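Local coordinates for E3 SUMO-protein ligase SIZ2 (Saccharomyces cerevisiae, PDB 6U75), which acts as a zinc-containing SUMO E3 ligase of the PIAS family that promotes attachment of SUMO to protein substrates, and binds double-stranded DNA, at residues Lys19-Ser24 / Leu124-Glu129; Ile72-Pro77 / Asp89-Leu94. All coordinates share one frame; numbering follows the deposited sequence.

Contact 1 (Lys19-Ser24 / Leu124-Glu129); sequences KKLKQS and LNIDKE
I126 is the side chain to start from: its CB is directed toward 19-24, and its branches reach L21 and the backbone at K22 and Q23. CG1 sits beside its own backbone N (chi1 -59°) and the chain runs on extended, which carries CD1 to the L21 isobutyl group. The two side chains cross at about a right angle, with L21 CD2 3.6 Å from I126 CD1. The other branch, CG2, turns toward the backbone at K22 and Q23, where K22 O is 3.6 Å away. L21 itself is buried, and beyond I126 it also rests on T30 and L121.

Next to this apolar contact, the backbones of S24 and I126 grip each other twice. S24 N donates to I126 O at 3.0 Å, and I126 N returns a nearly straight bond (172°) to S24 O; each N-H meets a lone pair in the carbonyl plane. S24 OG, anti to its backbone N, turns to G26 O instead.

On the outer side, Q23, its chain extended beyond CG, passes the D127 carbonyl without a hydrogen bond, NE2 meeting D127 O at a poor angle. D127 in turn accepts a bond from N125 ND2, which comes at OD1 from above the carboxylate plane. E129 passes the backbone of K22, its CG 4.1 Å from K22 CA. E129 OE2 lies 4.4 Å from K20 NZ, too far for a salt bridge though probably mildly attractive; K20 NZ also makes a weak hydrogen bond to S59 OG.

The reciprocal pair S24/I126 is a single antiparallel bridge of the hydrogen-bonded type, tying the loop just after strand 12-21 to the loop between strands 117-123 and 130-139 at the surface of the PINIT domain.

Contact 2 (Ile72-Pro77 / Asp89-Leu94); sequences IDFPYP and DNVKGL
K92 and F74 do most of the work here. The lysine bends at chi2 (-56°) and is otherwise extended toward its tip, so its methylenes run past the F74 backbone, with CG 3.5 Å from F74 N, before the ammonium arrives beside D73. There NZ forms a salt bridge with D73 OD1 at 2.9 Å, although the hydrogen bond within it is weak. D73 CB points away from 89-94, but CG lies beside its own backbone N (chi1 -82°), which brings OD1 back to the lysine; the same oxygen takes G99 N, and NZ also donates to Q97 O.

F74 likewise holds CG beside its backbone N, and its ring receives V91 on one face: V91 CB stands over the centre, 3.9 Å from the centroid of the F74 ring, as a CH-pi contact. A leucine in place of F74 would lose the flat face that meets V91 and would probably loosen the packing between the two loops.

Both loops lean on strands: F74 on S56 of strand 50-58, V91 on A104 of strand 104-105, and F74 and V91 together on L80 of strand 79-82.

In the fold
Contacts 1 and 2 both belong to the PINIT domain, their centres about 14 Å apart and on the same side of the chain's centre. Both segments of contact 2 fall in the sequence between the two segments of contact 1. They also touch directly, where L124 CD1 packs 4.3 Å from P77 CG. Their settings differ: contact 1 is at the surface, its centre about 25 Å from that of the chain, whereas contact 2 is buried, its centre about 14 Å from it. L80, touched by F74 and V91, and L121, touched by L21, sit on paired strands, 79-82 and 117-123, of one sheet. The zinc site of C203, H205, C226 and C229 lies away from both, in the SP-RING.

Contact 1 (Lys19-Ser24 / Leu124-Glu129)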
ATOM      1  N   LYS A  19      -8.127  -4.149  21.916  1.00 39.46           N
ATOM      2  CA  LYS A  19      -7.256  -4.123  23.081  1.00 32.90           C
ATOM      3  C   LYS A  19      -6.416  -2.856  23.075  1.00 33.09           C
ATOM      4  O   LYS A  19      -5.938  -2.422  22.027  1.00 28.73           O
ATOM      5  CB  LYS A  19      -6.346  -5.359  23.122  1.00 40.24           C
ATOM      6  CG  LYS A  19      -5.711  -5.620  24.485  1.00 48.01           C
ATOM      7  CD  LYS A  19      -6.753  -6.034  25.520  1.00 49.62           C
ATOM      8  CE  LYS A  19      -6.145  -6.195  26.906  1.00 58.46           C
ATOM      9  NZ  LYS A  19      -5.638  -7.572  27.148  1.00 65.32           N
ATOM     10  N   LYS A  20      -6.243  -2.269  24.253  1.00 40.67           N
ATOM     11  CA  LYS A  20      -5.340  -1.143  24.438  1.00 30.13           C
ATOM     12  C   LYS A  20      -4.027  -1.650  25.019  1.00 30.01           C
ATOM     13  O   LYS A  20      -4.024  -2.384  26.013  1.00 30.38           O
ATOM     14  CB  LYS A  20      -5.955  -0.087  25.356  1.00 43.21           C
ATOM     15  CG  LYS A  20      -7.002   0.797  24.693  1.00 41.55           C
ATOM     16  CD  LYS A  20      -6.415   1.601  23.541  1.00 38.41           C
ATOM     17  CE  LYS A  20      -7.147   2.920  23.351  1.00 46.68           C
ATOM     18  NZ  LYS A  20      -6.847   3.882  24.450  1.00 60.14           N
ATOM     19  N   LEU A  21      -2.921  -1.274  24.387  1.00 26.86           N
ATOM     20  CA  LEU A  21      -1.584  -1.594  24.861  1.00 32.50           C
ATOM     21  C   LEU A  21      -0.994  -0.350  25.512  1.00 26.00           C
ATOM     22  O   LEU A  21      -0.826   0.679  24.847  1.00 34.08           O
ATOM     23  CB  LEU A  21      -0.696  -2.073  23.715  1.00 32.04           C
ATOM     24  CG  LEU A  21      -0.474  -3.579  23.600  1.00 37.65           C
ATOM     25  CD1 LEU A  21       0.362  -3.890  22.372  1.00 31.46           C
ATOM     26  CD2 LEU A  21       0.193  -4.118  24.855  1.00 56.00           C
ATOM     27  N   LYS A  22      -0.692  -0.445  26.801  1.00 35.18           N
ATOM     28  CA  LYS A  22      -0.172   0.681  27.558  1.00 39.46           C
ATOM     29  C   LYS A  22       1.353   0.660  27.579  1.00 32.12           C
ATOM     30  O   LYS A  22       1.992  -0.358  27.303  1.00 38.75           O
ATOM     31  CB  LYS A  22      -0.718   0.663  28.986  1.00 35.48           C
ATOM     32  CG  LYS A  22      -0.364  -0.577  29.788  1.00 25.59           C
ATOM     33  CD  LYS A  22      -0.911  -0.476  31.203  1.00 37.50           C
ATOM     34  CE  LYS A  22      -0.522  -1.674  32.052  1.00 51.63           C
ATOM     35  NZ  LYS A  22      -0.993  -1.527  33.459  1.00 64.45           N
ATOM     36  N   GLN A  23       1.931   1.812  27.914  1.00 38.22           N
ATOM     37  CA  GLN A  23       3.382   1.934  27.954  1.00 26.49           C
ATOM     38  C   GLN A  23       3.976   0.962  28.964  1.00 25.56           C
ATOM     39  O   GLN A  23       3.406   0.717  30.030  1.00 25.53           O
ATOM     40  CB  GLN A  23       3.786   3.365  28.309  1.00 26.55           C
ATOM     41  CG  GLN A  23       3.783   4.320  27.129  1.00 32.97           C
ATOM     42  CD  GLN A  23       4.270   5.706  27.496  1.00 27.21           C
ATOM     43  OE1 GLN A  23       3.570   6.697  27.289  1.00 49.82           O
ATOM     44  NE2 GLN A  23       5.478   5.786  28.039  1.00 30.69           N
ATOM     45  N   SER A  24       5.137   0.409  28.617  1.00 33.63           N
ATOM     46  CA  SER A  24       5.857  -0.529  29.465  1.00 30.45           C
ATOM     47  C   SER A  24       7.324  -0.134  29.504  1.00 28.11           C
ATOM     48  O   SER A  24       7.917   0.161  28.461  1.00 37.78           O
ATOM     49  CB  SER A  24       5.710  -1.965  28.950  1.00 36.79           C
ATOM     50  OG  SER A  24       6.510  -2.862  29.701  1.00 39.22           O
ATOM     51  N   LEU A 124       9.611  -6.129  24.206  1.00 28.79           N
ATOM     52  CA  LEU A 124      10.649  -5.757  25.156  1.00 39.98           C
ATOM     53  C   LEU A 124      10.394  -4.410  25.815  1.00 34.78           C
ATOM     54  O   LEU A 124      11.041  -4.097  26.820  1.00 41.41           O
ATOM     55  CB  LEU A 124      12.015  -5.716  24.460  1.00 38.20           C
ATOM     56  CG  LEU A 124      12.400  -6.979  23.689  1.00 47.44           C
ATOM     57  CD1 LEU A 124      13.769  -6.819  23.039  1.00 40.35           C
ATOM     58  CD2 LEU A 124      12.371  -8.192  24.606  1.00 39.57           C
ATOM     59  N   ASN A 125       9.477  -3.615  25.273  1.00 38.87           N
ATOM     60  CA  ASN A 125       9.168  -2.289  25.789  1.00 44.40           C
ATOM     61  C   ASN A 125       8.048  -1.715  24.938  1.00 37.94           C
ATOM     62  O   ASN A 125       7.772  -2.203  23.837  1.00 38.71           O
ATOM     63  CB  ASN A 125      10.387  -1.366  25.754  1.00 35.48           C
ATOM     64  CG  ASN A 125      10.917  -1.164  24.349  1.00 59.22           C
ATOM     65  OD1 ASN A 125      11.660  -1.999  23.828  1.00 52.70           O
ATOM     66  ND2 ASN A 125      10.533  -0.055  23.724  1.00 45.67           N
ATOM     67  N   ILE A 126       7.403  -0.672  25.457  1.00 43.65           N
ATOM     68  CA  ILE A 126       6.352   0.036  24.735  1.00 40.17           C
ATOM     69  C   ILE A 126       6.466   1.510  25.100  1.00 27.79           C
ATOM     70  O   ILE A 126       6.196   1.891  26.245  1.00 29.90           O
ATOM     71  CB  ILE A 126       4.949  -0.501  25.058  1.00 37.28           C
ATOM     72  CG1 ILE A 126       4.875  -1.989  24.708  1.00 38.95           C
ATOM     73  CG2 ILE A 126       3.887   0.279  24.292  1.00 33.94           C
ATOM     74  CD1 ILE A 126       3.495  -2.591  24.822  1.00 61.38           C
ATOM     75  N   ASP A 127       6.865   2.336  24.132  1.00 39.18           N
ATOM     76  CA  ASP A 127       7.039   3.765  24.360  1.00 40.19           C
ATOM     77  C   ASP A 127       5.748   4.551  24.187  1.00 40.14           C
ATOM     78  O   ASP A 127       5.600   5.624  24.783  1.00 38.71           O
ATOM     79  CB  ASP A 127       8.096   4.324  23.403  1.00 38.37           C
ATOM     80  CG  ASP A 127       9.445   3.656  23.572  1.00 68.11           C
ATOM     81  OD1 ASP A 127       9.528   2.659  24.321  1.00 76.23           O
ATOM     82  OD2 ASP A 127      10.424   4.131  22.959  1.00 64.38           O
ATOM     83  N   LYS A 128       4.813   4.043  23.387  1.00 44.35           N
ATOM     84  CA  LYS A 128       3.554   4.719  23.116  1.00 43.73           C
ATOM     85  C   LYS A 128       2.412   3.719  23.212  1.00 30.70           C
ATOM     86  O   LYS A 128       2.601   2.517  23.010  1.00 30.42           O
ATOM     87  CB  LYS A 128       3.561   5.376  21.728  1.00 33.17           C
ATOM     88  CG  LYS A 128       4.411   6.638  21.648  1.00 49.64           C
ATOM     89  CD  LYS A 128       4.601   7.108  20.210  1.00 55.41           C
ATOM     90  CE  LYS A 128       3.288   7.535  19.569  1.00 52.74           C
ATOM     91  NZ  LYS A 128       3.484   8.005  18.169  1.00 69.45           N
ATOM     92  N   GLU A 129       1.225   4.225  23.526  1.00 32.94           N
ATOM     93  CA  GLU A 129       0.052   3.373  23.632  1.00 33.73           C
ATOM     94  C   GLU A 129      -0.452   2.991  22.245  1.00 28.99           C
ATOM     95  O   GLU A 129      -0.367   3.772  21.294  1.00 35.35           O
ATOM     96  CB  GLU A 129      -1.055   4.075  24.418  1.00 34.19           C
ATOM     97  CG  GLU A 129      -0.671   4.410  25.849  1.00 51.57           C
ATOM     98  CD  GLU A 129      -1.784   5.106  26.607  1.00 53.37           C
ATOM     99  OE1 GLU A 129      -1.479   5.952  27.473  1.00 50.08           O
ATOM    100  OE2 GLU A 129      -2.966   4.809  26.331  1.00 71.98           O
TER

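Contact 2 (Ile72-Pro77 / Asp89-Leu94)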
ATOM      1  N   ILE A  72      -1.672   2.434  10.335  1.00 31.40           N
ATOM      2  CA  ILE A  72      -1.197   1.134  10.805  1.00 38.44           C
ATOM      3  C   ILE A  72       0.188   1.316  11.415  1.00 40.41           C
ATOM      4  O   ILE A  72       1.151   1.644  10.717  1.00 50.59           O
ATOM      5  CB  ILE A  72      -1.180   0.096   9.678  1.00 31.59           C
ATOM      6  CG1 ILE A  72      -2.615  -0.243   9.271  1.00 46.72           C
ATOM      7  CG2 ILE A  72      -0.424  -1.157  10.125  1.00 44.54           C
ATOM      8  CD1 ILE A  72      -2.730  -1.278   8.174  1.00 43.72           C
ATOM      9  N   ASP A  73       0.292   1.093  12.724  1.00 34.69           N
ATOM     10  CA  ASP A  73       1.564   1.166  13.436  1.00 31.71           C
ATOM     11  C   ASP A  73       1.587   0.064  14.483  1.00 31.03           C
ATOM     12  O   ASP A  73       0.814   0.102  15.447  1.00 33.23           O
ATOM     13  CB  ASP A  73       1.763   2.537  14.081  1.00 46.44           C
ATOM     14  CG  ASP A  73       2.283   3.570  13.104  1.00 46.97           C
ATOM     15  OD1 ASP A  73       3.316   3.306  12.454  1.00 52.11           O
ATOM     16  OD2 ASP A  73       1.658   4.645  12.980  1.00 49.46           O
ATOM     17  N   PHE A  74       2.455  -0.919  14.286  1.00 32.83           N
ATOM     18  CA  PHE A  74       2.700  -1.950  15.280  1.00 30.50           C
ATOM     19  C   PHE A  74       3.873  -1.553  16.170  1.00 39.98           C
ATOM     20  O   PHE A  74       4.773  -0.826  15.734  1.00 56.01           O
ATOM     21  CB  PHE A  74       3.012  -3.283  14.605  1.00 26.21           C
ATOM     22  CG  PHE A  74       1.797  -4.064  14.198  1.00 25.65           C
ATOM     23  CD1 PHE A  74       1.178  -3.832  12.984  1.00 39.91           C
ATOM     24  CD2 PHE A  74       1.281  -5.044  15.029  1.00 31.68           C
ATOM     25  CE1 PHE A  74       0.064  -4.557  12.608  1.00 43.85           C
ATOM     26  CE2 PHE A  74       0.167  -5.773  14.659  1.00 27.41           C
ATOM     27  CZ  PHE A  74      -0.441  -5.528  13.447  1.00 25.66           C
ATOM     28  N   PRO A  75       3.899  -2.007  17.421  1.00 37.79           N
ATOM     29  CA  PRO A  75       5.085  -1.775  18.255  1.00 39.26           C
ATOM     30  C   PRO A  75       6.262  -2.588  17.737  1.00 37.97           C
ATOM     31  O   PRO A  75       6.150  -3.796  17.525  1.00 41.69           O
ATOM     32  CB  PRO A  75       4.643  -2.240  19.646  1.00 44.42           C
ATOM     33  CG  PRO A  75       3.545  -3.214  19.388  1.00 37.26           C
ATOM     34  CD  PRO A  75       2.847  -2.743  18.146  1.00 34.58           C
ATOM     35  N   TYR A  76       7.393  -1.915  17.520  1.00 50.74           N
ATOM     36  CA  TYR A  76       8.593  -2.596  17.064  1.00 37.72           C
ATOM     37  C   TYR A  76       9.639  -2.600  18.165  1.00 45.42           C
ATOM     38  O   TYR A  76       9.961  -1.530  18.701  1.00 52.29           O
ATOM     39  CB  TYR A  76       9.169  -1.929  15.811  1.00 40.74           C
ATOM     40  CG  TYR A  76      10.400  -2.635  15.289  1.00 58.41           C
ATOM     41  CD1 TYR A  76      10.287  -3.780  14.511  1.00 59.03           C
ATOM     42  CD2 TYR A  76      11.674  -2.169  15.588  1.00 54.12           C
ATOM     43  CE1 TYR A  76      11.407  -4.436  14.037  1.00 65.08           C
ATOM     44  CE2 TYR A  76      12.801  -2.819  15.119  1.00 50.56           C
ATOM     45  CZ  TYR A  76      12.662  -3.951  14.344  1.00 67.69           C
ATOM     46  OH  TYR A  76      13.779  -4.603  13.874  1.00 81.82           O
ATOM     47  N   PRO A  77      10.199  -3.762  18.536  1.00 45.72           N
ATOM     48  CA  PRO A  77       9.903  -5.097  18.004  1.00 45.59           C
ATOM     49  C   PRO A  77       8.628  -5.698  18.581  1.00 36.43           C
ATOM     50  O   PRO A  77       8.167  -5.270  19.638  1.00 36.31           O
ATOM     51  CB  PRO A  77      11.117  -5.911  18.437  1.00 40.23           C
ATOM     52  CG  PRO A  77      11.499  -5.290  19.733  1.00 49.29           C
ATOM     53  CD  PRO A  77      11.278  -3.811  19.537  1.00 38.83           C
ATOM     54  N   ASP A  89       4.212 -12.501   9.240  1.00 58.36           N
ATOM     55  CA  ASP A  89       3.890 -11.295   8.492  1.00 63.71           C
ATOM     56  C   ASP A  89       4.871 -10.177   8.824  1.00 64.30           C
ATOM     57  O   ASP A  89       5.307 -10.026   9.968  1.00 58.09           O
ATOM     58  CB  ASP A  89       2.461 -10.840   8.803  1.00 53.53           C
ATOM     59  CG  ASP A  89       1.413 -11.843   8.352  1.00 61.90           C
ATOM     60  OD1 ASP A  89       1.275 -12.899   9.004  1.00 56.82           O
ATOM     61  OD2 ASP A  89       0.721 -11.574   7.346  1.00 55.35           O
ATOM     62  N   ASN A  90       5.225  -9.393   7.803  1.00 67.40           N
ATOM     63  CA  ASN A  90       6.011  -8.175   7.990  1.00 71.02           C
ATOM     64  C   ASN A  90       5.066  -7.066   8.459  1.00 74.28           C
ATOM     65  O   ASN A  90       4.718  -6.135   7.730  1.00 77.11           O
ATOM     66  CB  ASN A  90       6.731  -7.804   6.700  1.00 67.19           C
ATOM     67  CG  ASN A  90       7.614  -6.581   6.854  1.00 71.33           C
ATOM     68  OD1 ASN A  90       7.162  -5.450   6.672  1.00 63.57           O
ATOM     69  ND2 ASN A  90       8.881  -6.802   7.185  1.00 75.35           N
ATOM     70  N   VAL A  91       4.643  -7.192   9.721  1.00 68.47           N
ATOM     71  CA  VAL A  91       3.558  -6.358  10.231  1.00 60.30           C
ATOM     72  C   VAL A  91       3.925  -4.882  10.163  1.00 52.78           C
ATOM     73  O   VAL A  91       3.086  -4.037   9.825  1.00 71.41           O
ATOM     74  CB  VAL A  91       3.178  -6.781  11.664  1.00 63.23           C
ATOM     75  CG1 VAL A  91       2.425  -8.102  11.640  1.00 59.64           C
ATOM     76  CG2 VAL A  91       4.412  -6.879  12.560  1.00 52.61           C
ATOM     77  N   LYS A  92       5.172  -4.541  10.482  1.00 71.94           N
ATOM     78  CA  LYS A  92       5.619  -3.147  10.508  1.00 82.06           C
ATOM     79  C   LYS A  92       6.841  -3.013   9.604  1.00 63.70           C
ATOM     80  O   LYS A  92       7.978  -3.213  10.040  1.00 79.19           O
ATOM     81  CB  LYS A  92       5.917  -2.691  11.936  1.00 70.07           C
ATOM     82  CG  LYS A  92       5.295  -1.346  12.288  1.00 56.17           C
ATOM     83  CD  LYS A  92       5.723  -0.248  11.322  1.00 79.21           C
ATOM     84  CE  LYS A  92       5.163   1.100  11.734  1.00 56.63           C
ATOM     85  NZ  LYS A  92       5.231   2.098  10.631  1.00 58.63           N
ATOM     86  N   GLY A  93       6.597  -2.676   8.336  1.00 66.85           N
ATOM     87  CA  GLY A  93       7.674  -2.404   7.415  1.00 79.32           C
ATOM     88  C   GLY A  93       8.149  -0.965   7.495  1.00 78.34           C
ATOM     89  O   GLY A  93       7.435  -0.078   7.961  1.00 77.21           O
ATOM     90  N   LEU A  94       9.375  -0.742   7.030  1.00 89.35           N
ATOM     91  CA  LEU A  94      10.010   0.572   7.084  1.00 90.75           C
ATOM     92  C   LEU A  94       9.982   1.114   8.517  1.00 85.29           C
ATOM     93  O   LEU A  94       9.212   2.006   8.875  1.00 78.23           O
ATOM     94  CB  LEU A  94       9.332   1.536   6.105  1.00 72.94           C
ATOM     95  CG  LEU A  94      10.266   2.494   5.360  1.00 77.04           C
ATOM     96  CD1 LEU A  94      11.070   1.744   4.309  1.00 74.67           C
ATOM     97  CD2 LEU A  94       9.485   3.633   4.724  1.00 72.04           C
TER